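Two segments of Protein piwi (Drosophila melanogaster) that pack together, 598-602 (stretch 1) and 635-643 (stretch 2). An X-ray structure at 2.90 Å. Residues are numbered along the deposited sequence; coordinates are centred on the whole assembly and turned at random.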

# COMPACT_ATOMS: atom_id res chain seq x y z
N ALA A 598 -3.83 -19.76 -6.43
CA ALA A 598 -5.17 -20.15 -6.86
C ALA A 598 -5.65 -21.34 -6.05
O ALA A 598 -4.98 -22.38 -6.00
CB ALA A 598 -5.18 -20.49 -8.35
N SER A 599 -6.82 -21.20 -5.42
CA SER A 599 -7.43 -22.31 -4.71
C SER A 599 -8.11 -23.25 -5.69
O SER A 599 -8.29 -22.94 -6.87
CB SER A 599 -8.44 -21.80 -3.68
OG SER A 599 -9.71 -21.61 -4.27
N MET A 600 -8.50 -24.43 -5.20
CA MET A 600 -9.05 -25.50 -6.04
C MET A 600 -10.29 -26.09 -5.37
O MET A 600 -10.27 -27.23 -4.90
CB MET A 600 -8.00 -26.59 -6.29
CG MET A 600 -6.71 -26.08 -6.88
SD MET A 600 -6.25 -26.97 -8.37
CE MET A 600 -5.49 -25.65 -9.30
N ASP A 601 -11.37 -25.31 -5.35
CA ASP A 601 -12.66 -25.75 -4.82
C ASP A 601 -12.49 -26.31 -3.40
O ASP A 601 -12.49 -27.52 -3.16
CB ASP A 601 -13.29 -26.79 -5.75
CG ASP A 601 -14.76 -27.02 -5.48
OD1 ASP A 601 -15.31 -26.36 -4.58
OD2 ASP A 601 -15.38 -27.85 -6.18
N LEU A 602 -12.32 -25.36 -2.47
CA LEU A 602 -11.84 -25.68 -1.13
C LEU A 602 -12.76 -26.64 -0.37
O LEU A 602 -12.30 -27.30 0.57
CB LEU A 602 -11.66 -24.39 -0.33
CG LEU A 602 -10.64 -23.42 -0.95
CD1 LEU A 602 -10.61 -22.12 -0.18
CD2 LEU A 602 -9.27 -24.07 -0.98
N GLN A 635 -4.48 -26.62 -14.26
CA GLN A 635 -4.31 -27.48 -13.10
C GLN A 635 -5.64 -27.78 -12.44
O GLN A 635 -5.89 -28.92 -12.00
CB GLN A 635 -3.35 -26.82 -12.10
CG GLN A 635 -3.06 -27.66 -10.86
CD GLN A 635 -2.04 -28.74 -11.12
OE1 GLN A 635 -1.33 -28.72 -12.13
NE2 GLN A 635 -1.96 -29.71 -10.21
N TYR A 636 -6.53 -26.79 -12.37
CA TYR A 636 -7.84 -27.00 -11.77
C TYR A 636 -8.63 -28.06 -12.53
O TYR A 636 -9.26 -28.93 -11.92
CB TYR A 636 -8.62 -25.69 -11.71
CG TYR A 636 -9.93 -25.77 -10.95
CD1 TYR A 636 -11.09 -26.22 -11.57
CD2 TYR A 636 -10.01 -25.38 -9.62
CE1 TYR A 636 -12.29 -26.29 -10.89
CE2 TYR A 636 -11.21 -25.45 -8.93
CZ TYR A 636 -12.35 -25.90 -9.57
OH TYR A 636 -13.54 -25.97 -8.90
N GLN A 637 -8.63 -27.99 -13.87
CA GLN A 637 -9.39 -28.98 -14.63
C GLN A 637 -8.69 -30.34 -14.63
O GLN A 637 -9.36 -31.37 -14.74
CB GLN A 637 -9.64 -28.50 -16.05
CG GLN A 637 -8.48 -28.67 -17.02
CD GLN A 637 -8.85 -28.27 -18.43
OE1 GLN A 637 -9.97 -27.85 -18.69
NE2 GLN A 637 -7.90 -28.39 -19.35
N HIS A 638 -7.36 -30.37 -14.49
CA HIS A 638 -6.67 -31.65 -14.37
C HIS A 638 -6.91 -32.31 -13.02
O HIS A 638 -6.77 -33.53 -12.91
CB HIS A 638 -5.17 -31.46 -14.61
CG HIS A 638 -4.41 -32.74 -14.72
ND1 HIS A 638 -4.35 -33.47 -15.89
CD2 HIS A 638 -3.68 -33.43 -13.81
CE1 HIS A 638 -3.61 -34.55 -15.70
NE2 HIS A 638 -3.20 -34.55 -14.44
N GLU A 639 -7.25 -31.52 -12.00
CA GLU A 639 -7.56 -32.08 -10.69
C GLU A 639 -9.04 -32.33 -10.46
O GLU A 639 -9.39 -33.14 -9.59
CB GLU A 639 -7.04 -31.16 -9.58
CG GLU A 639 -5.53 -31.05 -9.54
CD GLU A 639 -5.03 -30.53 -8.21
OE1 GLU A 639 -5.69 -30.79 -7.18
OE2 GLU A 639 -3.98 -29.85 -8.19
N HIS A 640 -9.93 -31.66 -11.20
CA HIS A 640 -11.36 -31.79 -11.00
C HIS A 640 -12.12 -32.25 -12.24
O HIS A 640 -13.35 -32.37 -12.17
CB HIS A 640 -11.95 -30.45 -10.52
CG HIS A 640 -11.66 -30.15 -9.08
ND1 HIS A 640 -12.60 -30.33 -8.08
CD2 HIS A 640 -10.54 -29.70 -8.48
CE1 HIS A 640 -12.06 -29.99 -6.92
NE2 HIS A 640 -10.82 -29.60 -7.13
N ARG A 641 -11.44 -32.50 -13.35
CA ARG A 641 -12.08 -32.90 -14.61
C ARG A 641 -13.14 -31.90 -15.06
O ARG A 641 -14.09 -32.25 -15.76
CB ARG A 641 -12.69 -34.31 -14.50
N LYS A 642 -12.97 -30.64 -14.66
CA LYS A 642 -13.90 -29.57 -15.00
C LYS A 642 -13.28 -28.24 -14.59
O LYS A 642 -12.44 -28.18 -13.69
CB LYS A 642 -15.26 -29.75 -14.32
CG LYS A 642 -15.21 -29.80 -12.79
CD LYS A 642 -16.57 -30.17 -12.22
CE LYS A 642 -16.50 -30.48 -10.73
NZ LYS A 642 -16.58 -29.25 -9.88
N LEU A 643 -13.70 -27.18 -15.27
CA LEU A 643 -13.27 -25.83 -14.94
C LEU A 643 -14.10 -25.26 -13.80
O LEU A 643 -15.20 -25.76 -13.51
CB LEU A 643 -13.38 -24.93 -16.18
CG LEU A 643 -12.41 -25.23 -17.33
CD1 LEU A 643 -12.59 -24.22 -18.45
CD2 LEU A 643 -10.98 -25.23 -16.83

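A short contact can be held together less by strong bonds than by side chains whose torsions carry them to the right place, and these two segments of Piwi are a compact example. Stretch 2 is the last part of a helix, 635-640, followed by an irregular tail; stretch 1 leaves a strand at S599 and turns past that helix. The backbones come nearest at M600 and Y636, whose CA atoms lie 6.0 Å apart, and together the segments bury 324 Å².

M600 contributes most. Its CA-to-CB bond points sideways, yet chi1 in the m well, with chi2 (-127°) and chi3 (145°) both between wells, brings the chain end onto the helix. CE of M600 reaches 3.5 Å from CG of Q635 and 4.0 Å from CB of Y636, apolar contacts that suit a terminal methyl. SD of M600 makes a contact at 3.7 Å with OE2 of E639, an oxygen that accepts a hydrogen bond from NE2 of Q635 at 2.9 Å, one helical turn back.

Y636 likewise starts out sideways, and its t rotamer carries the ring along stretch 1. The backbone there meets the ring at its edge, near its plane: O of S599 is 4.1 Å from CD2 of Y636. At the far end of the ring, OH of Y636 lies 3.3 Å from CB of D601, a van der Waals approach; D601 itself points toward stretch 2, with chi1 t.

H640, one turn after Y636, points toward stretch 1 with chi1 at -76°. NE2 of H640 donates to O of M600 at 3.3 Å, a weak hydrogen bond, long and with an angle of 130° at the hydrogen. The same imidazole places CE1 of H640 3.6 Å from CB of D601.

Beyond the helix, R641 adopts positive phi. The CA-to-CB bond of K642 points sideways; chi1 and chi4 are p and the two torsions between them t, and the chain end comes nearer to stretch 1. NZ of K642 stops 4.1 Å from OD2 of D601, so the opposite charges are near each other but form no salt bridge.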